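Local structure of bifunctional protein PutA (Bdellovibrio bacteriovorus, 5UR2) at residues G525-A530 against F693-G698; Q540-A545 against T661-P666; L560-A565 against F600-A605; D894-T899 against E920-G925. The protein probably carries out both steps of proline catabolism, pairing a flavin-dependent proline dehydrogenase with an NAD-dependent dehydrogenase that oxidises L-glutamate gamma-semialdehyde to L-glutamate. All coordinates share one frame; numbering follows the deposited sequence.

Overall arrangement
All four contacts belong to the aldehyde dehydrogenase part of the chain; the modified flavin is bound by the proline dehydrogenase part, and the predicted catalytic residues Glu746 and Cys780 also lie away from them. Interactions 1 and 2 touch, their centres 15 Å apart: Leu694 N and Met664 O lie 2.9 Å apart, as do Lys665 NZ and Gly696 O, both probably hydrogen bonds. Strand 523-528 and helices 532-549 and 554-570 follow one another along the chain, leading from interaction 1 through interaction 2 to interaction 3, centred 19 Å from interaction 2. Interaction 4 stands apart, its centre 35 Å from that of interaction 3, and closes after the others along the chain.

Interaction 1: G525-A530 against F693-G698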
# COMPACT_ATOMS: atom_id res chain seq x y z
N GLY B 525 4.21 7.33 -42.77
CA GLY B 525 2.79 7.11 -42.50
C GLY B 525 1.91 8.14 -43.18
O GLY B 525 2.27 9.32 -43.28
N LYS B 526 0.76 7.68 -43.64
CA LYS B 526 -0.33 8.55 -44.08
C LYS B 526 -1.48 8.33 -43.10
O LYS B 526 -2.11 7.27 -43.11
CB LYS B 526 -0.72 8.24 -45.53
CG LYS B 526 0.35 8.63 -46.54
CD LYS B 526 -0.06 8.32 -47.98
CE LYS B 526 0.38 9.41 -48.95
NZ LYS B 526 0.09 10.78 -48.46
N ILE B 527 -1.74 9.32 -42.25
CA ILE B 527 -2.61 9.16 -41.08
C ILE B 527 -3.96 9.79 -41.35
O ILE B 527 -4.04 11.00 -41.60
CB ILE B 527 -1.99 9.80 -39.82
CG1 ILE B 527 -0.50 9.47 -39.70
CG2 ILE B 527 -2.82 9.43 -38.60
CD1 ILE B 527 -0.18 8.00 -39.65
N GLN B 528 -5.03 9.00 -41.24
CA GLN B 528 -6.38 9.54 -41.18
C GLN B 528 -6.53 10.34 -39.88
O GLN B 528 -6.45 9.76 -38.79
CB GLN B 528 -7.43 8.41 -41.21
CG GLN B 528 -7.45 7.55 -42.48
CD GLN B 528 -7.94 8.30 -43.72
OE1 GLN B 528 -8.87 9.12 -43.65
NE2 GLN B 528 -7.30 8.04 -44.85
N MET B 529 -6.77 11.65 -40.00
CA MET B 529 -6.88 12.54 -38.84
C MET B 529 -8.36 12.77 -38.54
O MET B 529 -9.08 13.33 -39.37
CB MET B 529 -6.16 13.86 -39.10
CG MET B 529 -4.69 13.70 -39.48
SD MET B 529 -3.70 12.99 -38.14
CE MET B 529 -3.08 14.49 -37.37
N ALA B 530 -8.79 12.36 -37.36
CA ALA B 530 -10.20 12.26 -37.07
C ALA B 530 -10.87 13.63 -36.95
O ALA B 530 -10.25 14.62 -36.57
CB ALA B 530 -10.41 11.48 -35.77
N PHE B 693 -9.05 4.05 -30.83
CA PHE B 693 -7.85 4.60 -31.45
C PHE B 693 -8.24 5.83 -32.26
O PHE B 693 -8.89 5.71 -33.31
CB PHE B 693 -7.20 3.56 -32.34
CG PHE B 693 -5.94 4.02 -33.00
CD1 PHE B 693 -4.81 4.31 -32.25
CD2 PHE B 693 -5.86 4.09 -34.39
CE1 PHE B 693 -3.62 4.69 -32.87
CE2 PHE B 693 -4.68 4.47 -35.02
CZ PHE B 693 -3.56 4.77 -34.27
N LEU B 694 -7.84 7.01 -31.77
CA LEU B 694 -8.33 8.30 -32.28
C LEU B 694 -7.16 9.17 -32.70
O LEU B 694 -6.85 10.17 -32.03
CB LEU B 694 -9.17 9.01 -31.22
CG LEU B 694 -9.90 10.28 -31.70
CD1 LEU B 694 -11.06 9.93 -32.62
CD2 LEU B 694 -10.37 11.11 -30.53
N PRO B 695 -6.51 8.86 -33.82
CA PRO B 695 -5.45 9.74 -34.32
C PRO B 695 -6.01 11.09 -34.77
O PRO B 695 -7.18 11.22 -35.15
CB PRO B 695 -4.86 8.96 -35.50
CG PRO B 695 -5.97 8.08 -35.95
CD PRO B 695 -6.73 7.71 -34.72
N GLY B 696 -5.17 12.12 -34.70
CA GLY B 696 -5.60 13.44 -35.10
C GLY B 696 -4.78 14.52 -34.43
O GLY B 696 -3.75 14.26 -33.80
N TYR B 697 -5.25 15.76 -34.59
CA TYR B 697 -4.54 16.93 -34.07
C TYR B 697 -4.92 17.14 -32.62
O TYR B 697 -6.10 17.09 -32.26
CB TYR B 697 -4.86 18.18 -34.91
CG TYR B 697 -4.40 18.03 -36.33
CD1 TYR B 697 -3.04 18.08 -36.66
CD2 TYR B 697 -5.32 17.80 -37.35
CE1 TYR B 697 -2.61 17.92 -37.98
CE2 TYR B 697 -4.90 17.63 -38.67
CZ TYR B 697 -3.54 17.70 -38.99
OH TYR B 697 -3.13 17.53 -40.30
N GLY B 698 -3.90 17.38 -31.78
CA GLY B 698 -4.14 17.56 -30.36
C GLY B 698 -5.06 18.72 -30.03
O GLY B 698 -5.90 18.62 -29.13
O HOH W 1 -7.97 16.01 -35.85
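Met529 folds against Gly696 and Tyr697 in the tightly packed part of this contact. With CG anti to the carbonyl carbon (chi1 -56°) and further bends along the chain, the flexible thioether brings CE over the centre of the Tyr697 ring, 3.5 Å from its centroid, in a CH-pi contact; SD lies farther off and obliquely, as a Met-aromatic partner. CE also rests 3.4 Å from Gly696 C, where a residue without a side chain lets Met529 and Ala530 come close and has no CB to jam against Pro695 O at phi 156°, psi -170°. Alongside, Ile527 CG2 packs on Pro695 CB at 3.7 Å, and Ala530 CB meets Leu694 CD1 at 3.6 Å. Here Ala530 N also donates a 3.0 Å hydrogen bond to Pro695 O.

The periphery is looser. Tyr697 is partly exposed, and a water bridges Tyr697 N to Ala530 O. The amide of partly exposed Gln528 leads away from the loop, and its OE1 accepts from Ser508 N and Gly509 N. Thus a single direct backbone hydrogen bond and a water bridge link strand 523-528 to the loop before helix 698-707, while methyl, proline and aromatic surfaces supply the dispersion contacts.

Interaction 2: Q540-A545 against T661-P666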
# COMPACT_ATOMS: atom_id res chain seq x y z
N GLN B 540 -18.59 8.01 -27.23
CA GLN B 540 -19.81 7.21 -27.04
C GLN B 540 -19.50 5.73 -26.98
O GLN B 540 -20.05 5.02 -26.13
CB GLN B 540 -20.83 7.50 -28.16
CG GLN B 540 -21.60 8.84 -28.05
CD GLN B 540 -22.46 8.94 -26.79
OE1 GLN B 540 -22.89 7.94 -26.23
NE2 GLN B 540 -22.71 10.17 -26.34
N ALA B 541 -18.62 5.24 -27.88
CA ALA B 541 -18.26 3.82 -27.87
C ALA B 541 -17.59 3.41 -26.55
O ALA B 541 -17.88 2.34 -26.00
CB ALA B 541 -17.34 3.50 -29.05
N ALA B 542 -16.72 4.28 -26.01
CA ALA B 542 -16.05 3.99 -24.74
C ALA B 542 -17.03 3.99 -23.58
O ALA B 542 -16.95 3.12 -22.69
CB ALA B 542 -14.96 5.04 -24.49
N GLN B 543 -17.96 4.94 -23.56
CA GLN B 543 -18.94 5.01 -22.48
C GLN B 543 -19.87 3.80 -22.50
O GLN B 543 -20.12 3.19 -21.47
CB GLN B 543 -19.71 6.33 -22.56
CG GLN B 543 -20.72 6.54 -21.45
CD GLN B 543 -20.07 6.67 -20.07
OE1 GLN B 543 -18.91 7.07 -19.94
NE2 GLN B 543 -20.81 6.30 -19.03
N THR B 544 -20.35 3.42 -23.69
CA THR B 544 -21.19 2.23 -23.78
C THR B 544 -20.42 1.00 -23.31
O THR B 544 -20.93 0.19 -22.52
CB THR B 544 -21.66 2.03 -25.23
OG1 THR B 544 -22.55 3.07 -25.57
CG2 THR B 544 -22.38 0.69 -25.40
N ALA B 545 -19.17 0.86 -23.77
CA ALA B 545 -18.37 -0.29 -23.38
C ALA B 545 -18.10 -0.30 -21.88
O ALA B 545 -18.09 -1.37 -21.26
CB ALA B 545 -17.06 -0.28 -24.16
N THR B 661 -12.52 2.29 -19.55
CA THR B 661 -12.36 2.25 -21.00
C THR B 661 -11.54 3.46 -21.44
O THR B 661 -11.31 4.40 -20.66
CB THR B 661 -13.71 2.18 -21.72
OG1 THR B 661 -14.50 3.33 -21.41
CG2 THR B 661 -14.47 0.92 -21.28
N VAL B 662 -11.09 3.44 -22.69
CA VAL B 662 -10.01 4.32 -23.14
C VAL B 662 -10.31 4.88 -24.53
O VAL B 662 -10.75 4.15 -25.43
CB VAL B 662 -8.67 3.56 -23.18
CG1 VAL B 662 -7.60 4.43 -23.83
CG2 VAL B 662 -8.25 3.14 -21.78
N VAL B 663 -10.08 6.18 -24.70
CA VAL B 663 -9.90 6.78 -26.01
C VAL B 663 -8.47 7.29 -26.05
O VAL B 663 -8.10 8.18 -25.27
CB VAL B 663 -10.88 7.93 -26.28
CG1 VAL B 663 -10.62 8.49 -27.68
CG2 VAL B 663 -12.32 7.45 -26.11
N MET B 664 -7.64 6.71 -26.91
CA MET B 664 -6.25 7.13 -26.99
C MET B 664 -6.05 8.00 -28.23
O MET B 664 -6.50 7.65 -29.33
CB MET B 664 -5.30 5.93 -26.99
CG MET B 664 -5.49 4.93 -28.12
SD MET B 664 -4.08 3.79 -28.13
CE MET B 664 -4.82 2.32 -28.81
N LYS B 665 -5.42 9.15 -28.03
CA LYS B 665 -5.09 10.15 -29.04
C LYS B 665 -3.58 10.20 -29.15
O LYS B 665 -2.92 10.93 -28.40
CB LYS B 665 -5.66 11.51 -28.65
CG LYS B 665 -6.11 12.38 -29.81
CD LYS B 665 -4.98 12.71 -30.76
CE LYS B 665 -3.99 13.67 -30.13
NZ LYS B 665 -2.87 14.03 -31.05
N PRO B 666 -2.97 9.44 -30.05
CA PRO B 666 -1.51 9.41 -30.14
C PRO B 666 -0.96 10.68 -30.76
O PRO B 666 -1.66 11.44 -31.44
CB PRO B 666 -1.24 8.20 -31.03
CG PRO B 666 -2.45 8.19 -31.97
CD PRO B 666 -3.62 8.63 -31.10
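Helix 532-549 packs on a parallel part of the beta-sheet of the aldehyde dehydrogenase NAD-binding fold, with Ala542 meeting Thr661 on strand 661-665. The helix segment runs nearly antiparallel to the strand, at 166°, with axes only 7.7 Å apart, and the small alanines on this side of the helix permit so close an approach. Ala542 CB meets Val663 CG2 at 3.9 Å, while Ala545 CB lies 4.1 Å from Thr661 CG2.

The polar link is Thr661 OG1 donating to Ala542 O at 2.8 Å. OG1 stands between the backbone N and the carbonyl carbon, the crowded position (chi1 60°), which turns the hydroxyl to the helix and leaves CG2 to face Ala545. The donor sits well above the carbonyl plane, 56° out of it, reaching the oxygen from the side. Threonine suits this buried place because one branch is polar and the other is a methyl.

Strand alternation sends Val662 and Met664 the other way, and Met664 packs on helix 671-684. With strands 623-638 and 691-693 pairing parallel on either side of 661-665, helices thus cover both faces of the sheet, the three-layer alpha/beta sandwich of a Rossmann-like fold.

Interaction 3: L560-A565 against F600-A605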
# COMPACT_ATOMS: atom_id res chain seq x y z
N LEU B 560 -5.94 -10.34 -20.29
CA LEU B 560 -5.90 -9.66 -21.59
C LEU B 560 -4.65 -8.81 -21.71
O LEU B 560 -3.99 -8.79 -22.76
CB LEU B 560 -7.16 -8.80 -21.78
CG LEU B 560 -8.40 -9.61 -22.20
CD1 LEU B 560 -9.67 -8.77 -22.25
CD2 LEU B 560 -8.15 -10.24 -23.57
N VAL B 561 -4.27 -8.13 -20.62
CA VAL B 561 -3.06 -7.31 -20.61
C VAL B 561 -1.81 -8.18 -20.70
O VAL B 561 -0.81 -7.79 -21.35
CB VAL B 561 -3.06 -6.42 -19.36
CG1 VAL B 561 -1.71 -5.70 -19.21
CG2 VAL B 561 -4.19 -5.42 -19.49
N ASP B 562 -1.82 -9.35 -20.06
CA ASP B 562 -0.71 -10.28 -20.22
C ASP B 562 -0.58 -10.76 -21.66
O ASP B 562 0.53 -10.90 -22.18
CB ASP B 562 -0.86 -11.48 -19.28
CG ASP B 562 -0.29 -11.22 -17.89
OD1 ASP B 562 0.75 -10.52 -17.78
OD2 ASP B 562 -0.86 -11.75 -16.92
N LYS B 563 -1.71 -11.04 -22.31
CA LYS B 563 -1.64 -11.49 -23.69
C LYS B 563 -1.07 -10.40 -24.59
O LYS B 563 -0.26 -10.69 -25.47
CB LYS B 563 -3.02 -11.93 -24.19
CG LYS B 563 -2.97 -12.73 -25.51
CD LYS B 563 -4.35 -13.24 -25.93
CE LYS B 563 -4.31 -13.98 -27.28
NZ LYS B 563 -5.68 -14.24 -27.82
N LEU B 564 -1.44 -9.14 -24.33
CA LEU B 564 -0.85 -8.03 -25.06
C LEU B 564 0.68 -8.03 -24.93
O LEU B 564 1.39 -7.90 -25.92
CB LEU B 564 -1.43 -6.70 -24.56
CG LEU B 564 -0.81 -5.43 -25.14
CD1 LEU B 564 -0.94 -5.45 -26.65
CD2 LEU B 564 -1.41 -4.14 -24.54
N ALA B 565 1.18 -8.23 -23.71
CA ALA B 565 2.63 -8.31 -23.49
C ALA B 565 3.25 -9.47 -24.26
O ALA B 565 4.36 -9.34 -24.80
CB ALA B 565 2.92 -8.47 -21.99
N PHE B 600 5.33 -2.36 -18.42
CA PHE B 600 4.10 -1.71 -17.95
C PHE B 600 2.93 -2.69 -17.93
O PHE B 600 2.19 -2.79 -16.94
CB PHE B 600 3.76 -0.50 -18.85
CG PHE B 600 4.54 0.76 -18.53
CD1 PHE B 600 4.72 1.17 -17.21
CD2 PHE B 600 5.06 1.54 -19.55
CE1 PHE B 600 5.43 2.34 -16.90
CE2 PHE B 600 5.78 2.73 -19.27
CZ PHE B 600 5.96 3.11 -17.93
N CYS B 601 2.76 -3.44 -19.02
CA CYS B 601 1.73 -4.47 -19.11
C CYS B 601 1.81 -5.42 -17.93
O CYS B 601 0.82 -5.63 -17.20
CB CYS B 601 1.90 -5.26 -20.41
SG CYS B 601 1.45 -4.37 -21.90
N ARG B 602 2.97 -6.04 -17.74
CA ARG B 602 3.07 -7.06 -16.71
C ARG B 602 2.96 -6.46 -15.31
O ARG B 602 2.32 -7.05 -14.43
CB ARG B 602 4.39 -7.84 -16.86
CG ARG B 602 4.52 -8.45 -18.23
CD ARG B 602 5.15 -9.81 -18.11
NE ARG B 602 5.50 -10.38 -19.41
CZ ARG B 602 4.66 -11.05 -20.19
NH1 ARG B 602 3.39 -11.24 -19.83
NH2 ARG B 602 5.10 -11.54 -21.34
N TYR B 603 3.55 -5.28 -15.09
CA TYR B 603 3.52 -4.68 -13.77
C TYR B 603 2.11 -4.24 -13.38
O TYR B 603 1.64 -4.51 -12.27
CB TYR B 603 4.48 -3.50 -13.71
CG TYR B 603 4.61 -2.83 -12.36
CD1 TYR B 603 5.59 -3.24 -11.45
CD2 TYR B 603 3.78 -1.77 -11.99
CE1 TYR B 603 5.75 -2.60 -10.20
CE2 TYR B 603 3.91 -1.14 -10.75
CZ TYR B 603 4.90 -1.56 -9.86
OH TYR B 603 5.03 -0.93 -8.65
N TYR B 604 1.40 -3.57 -14.29
CA TYR B 604 0.06 -3.14 -13.91
C TYR B 604 -0.87 -4.34 -13.82
O TYR B 604 -1.77 -4.35 -12.97
CB TYR B 604 -0.48 -2.07 -14.88
CG TYR B 604 0.36 -0.80 -14.84
CD1 TYR B 604 0.87 -0.32 -13.63
CD2 TYR B 604 0.69 -0.11 -16.01
CE1 TYR B 604 1.64 0.83 -13.57
CE2 TYR B 604 1.48 1.03 -15.98
CZ TYR B 604 1.96 1.50 -14.75
OH TYR B 604 2.74 2.63 -14.70
N ALA B 605 -0.66 -5.36 -14.64
CA ALA B 605 -1.47 -6.57 -14.50
C ALA B 605 -1.19 -7.24 -13.16
O ALA B 605 -2.12 -7.64 -12.45
CB ALA B 605 -1.24 -7.54 -15.66
O HOH W 2 2.20 -9.92 -14.84
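Val561, Ala565 and Cys601 form the apolar line along which two antiparallel helices meet, crossing at -161° with segment axes 8.5 Å apart. Short side chains make such closeness possible: Ala565 CB touches Cys601 CB at 3.7 Å, and Val561 CG1, anti to the backbone N (chi1 171°), reaches between Cys601 and Ala605, coming within 3.2 Å of Cys601 O. Leu564 CD2 closes one flank against Cys601 SG at 3.9 Å.

The charged contacts lie on the partly exposed flank. Asp562 OD1 approaches the guanidinium of Arg602 at its edge, in plane, and forms a weak salt bridge to NH1 at 3.4 Å; the two flat groups are turned 37° apart. Each ion has a stronger partner outside the pair: Asp562 OD2 with Arg609, Arg602 NH2 with Asp566. Arginine suits this place because its flat group does double duty: one face lies over Ala565 CB, 3.5 Å from NH1, while its edge meets Asp562 OD1.

Water adds a third kind of link, donating to Arg602 O and weakly to Asp562 OD1.

Thr653 of helix 646-657 touches Leu564, Cys601 and Tyr604, so this third helix packs beside the pair formed by helices 554-570 and 587-611.

Interaction 4: D894-T899 against E920-G925; sequences DIANST and EELEVG
Asn897 OD1 accepts the shorter of the two hydrogen bonds between the segments, from Glu923 N at 2.8 Å and nearly straight at 167°. The other end of the same amide works in the opposite sense: Asn897 ND2 donates to Glu921 O at 3.0 Å, with the acceptor tilted from the amide plane. Asparagine fits because its primary amide presents an acceptor and a donor together, and so ties down two backbone atoms on and just past the last turn of helix 912-921. CG lies anti to the carbonyl carbon (chi1 -74°), which carries the amide across to segment 920-925.

The carboxylate of Glu923 stacks on that amide with the planes 29° apart, OE1 coming 3.7 Å from Asn897 CG. The charge itself is engaged by Lys947, through a salt bridge to OE1. Glu923 is the centre of an inverse gamma turn, closed by a weak bond from Val924 N to Leu922 O. Beside this polar patch, Leu922 CD1 touches Ala896 CB at 3.5 Å and also lies near Asn897 OD1. The small methyl of Ala896 leaves room for the leucine branch.

Behind Asn897, Ile895 O is gripped by Ser898 N, by Ser898 OG at 2.7 Å and by Arg785. The contact therefore joins the ends of helices 889-896 and 912-921 just before the parallel strands 901-908 and 926-929, which pair through Gly925 and Ala902; Gly925 also makes backbone hydrogen bonds to the second subunit.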
# COMPACT_ATOMS: atom_id res chain seq x y z
N ASP B 894 22.29 24.86 -4.87
CA ASP B 894 21.48 26.05 -5.11
C ASP B 894 21.13 26.18 -6.59
O ASP B 894 19.97 26.41 -6.95
CB ASP B 894 22.21 27.32 -4.65
CG ASP B 894 22.30 27.45 -3.14
OD1 ASP B 894 21.55 26.75 -2.41
OD2 ASP B 894 23.11 28.28 -2.68
N ILE B 895 22.14 26.05 -7.45
CA ILE B 895 21.89 26.10 -8.89
C ILE B 895 21.00 24.94 -9.32
O ILE B 895 20.05 25.13 -10.08
CB ILE B 895 23.23 26.11 -9.66
CG1 ILE B 895 23.95 27.43 -9.40
CG2 ILE B 895 22.99 25.90 -11.15
CD1 ILE B 895 25.35 27.46 -9.94
N ALA B 896 21.27 23.74 -8.81
CA ALA B 896 20.48 22.59 -9.24
C ALA B 896 19.01 22.78 -8.89
O ALA B 896 18.13 22.36 -9.65
CB ALA B 896 21.02 21.30 -8.63
N ASN B 897 18.73 23.44 -7.77
CA ASN B 897 17.37 23.62 -7.27
C ASN B 897 16.68 24.87 -7.82
O ASN B 897 15.53 25.13 -7.44
CB ASN B 897 17.39 23.69 -5.74
CG ASN B 897 17.62 22.34 -5.11
OD1 ASN B 897 17.22 21.30 -5.65
ND2 ASN B 897 18.29 22.34 -3.97
N SER B 898 17.32 25.63 -8.70
CA SER B 898 16.87 26.96 -9.06
C SER B 898 15.92 27.01 -10.25
O SER B 898 15.60 28.10 -10.71
CB SER B 898 18.09 27.84 -9.34
OG SER B 898 18.74 27.44 -10.56
N THR B 899 15.45 25.87 -10.76
CA THR B 899 14.59 25.87 -11.94
C THR B 899 13.12 25.71 -11.55
O THR B 899 12.75 25.54 -10.39
CB THR B 899 14.97 24.78 -12.96
OG1 THR B 899 14.46 23.51 -12.53
CG2 THR B 899 16.47 24.67 -13.17
N GLU B 920 19.37 14.57 0.68
CA GLU B 920 18.44 15.32 1.51
C GLU B 920 18.06 16.67 0.92
O GLU B 920 17.07 17.25 1.38
CB GLU B 920 19.01 15.54 2.92
CG GLU B 920 19.13 14.26 3.75
N GLU B 921 18.83 17.22 -0.02
CA GLU B 921 18.62 18.60 -0.46
C GLU B 921 18.32 18.79 -1.94
O GLU B 921 17.82 19.85 -2.32
CB GLU B 921 19.85 19.47 -0.12
CG GLU B 921 20.19 19.53 1.35
CD GLU B 921 21.51 20.26 1.59
OE1 GLU B 921 21.75 21.29 0.93
OE2 GLU B 921 22.32 19.78 2.43
N LEU B 922 18.64 17.82 -2.80
CA LEU B 922 18.34 17.99 -4.22
C LEU B 922 16.86 17.75 -4.44
O LEU B 922 16.37 16.66 -4.13
CB LEU B 922 19.18 17.05 -5.07
CG LEU B 922 19.02 17.23 -6.58
CD1 LEU B 922 19.34 18.68 -6.96
CD2 LEU B 922 19.93 16.27 -7.32
N GLU B 923 16.15 18.75 -4.97
CA GLU B 923 14.69 18.68 -5.12
C GLU B 923 14.32 18.07 -6.47
O GLU B 923 14.05 18.76 -7.45
CB GLU B 923 14.09 20.08 -4.94
CG GLU B 923 14.31 20.66 -3.53
CD GLU B 923 14.12 22.18 -3.46
OE1 GLU B 923 13.98 22.83 -4.52
OE2 GLU B 923 14.11 22.73 -2.33
N VAL B 924 14.28 16.73 -6.51
CA VAL B 924 13.91 15.99 -7.71
C VAL B 924 13.09 14.75 -7.33
O VAL B 924 13.17 14.25 -6.20
CB VAL B 924 15.13 15.54 -8.55
CG1 VAL B 924 15.87 16.76 -9.15
CG2 VAL B 924 16.08 14.68 -7.69
N GLY B 925 12.29 14.27 -8.28
CA GLY B 925 11.52 13.06 -8.03
C GLY B 925 12.29 11.78 -8.25
O GLY B 925 11.96 10.75 -7.68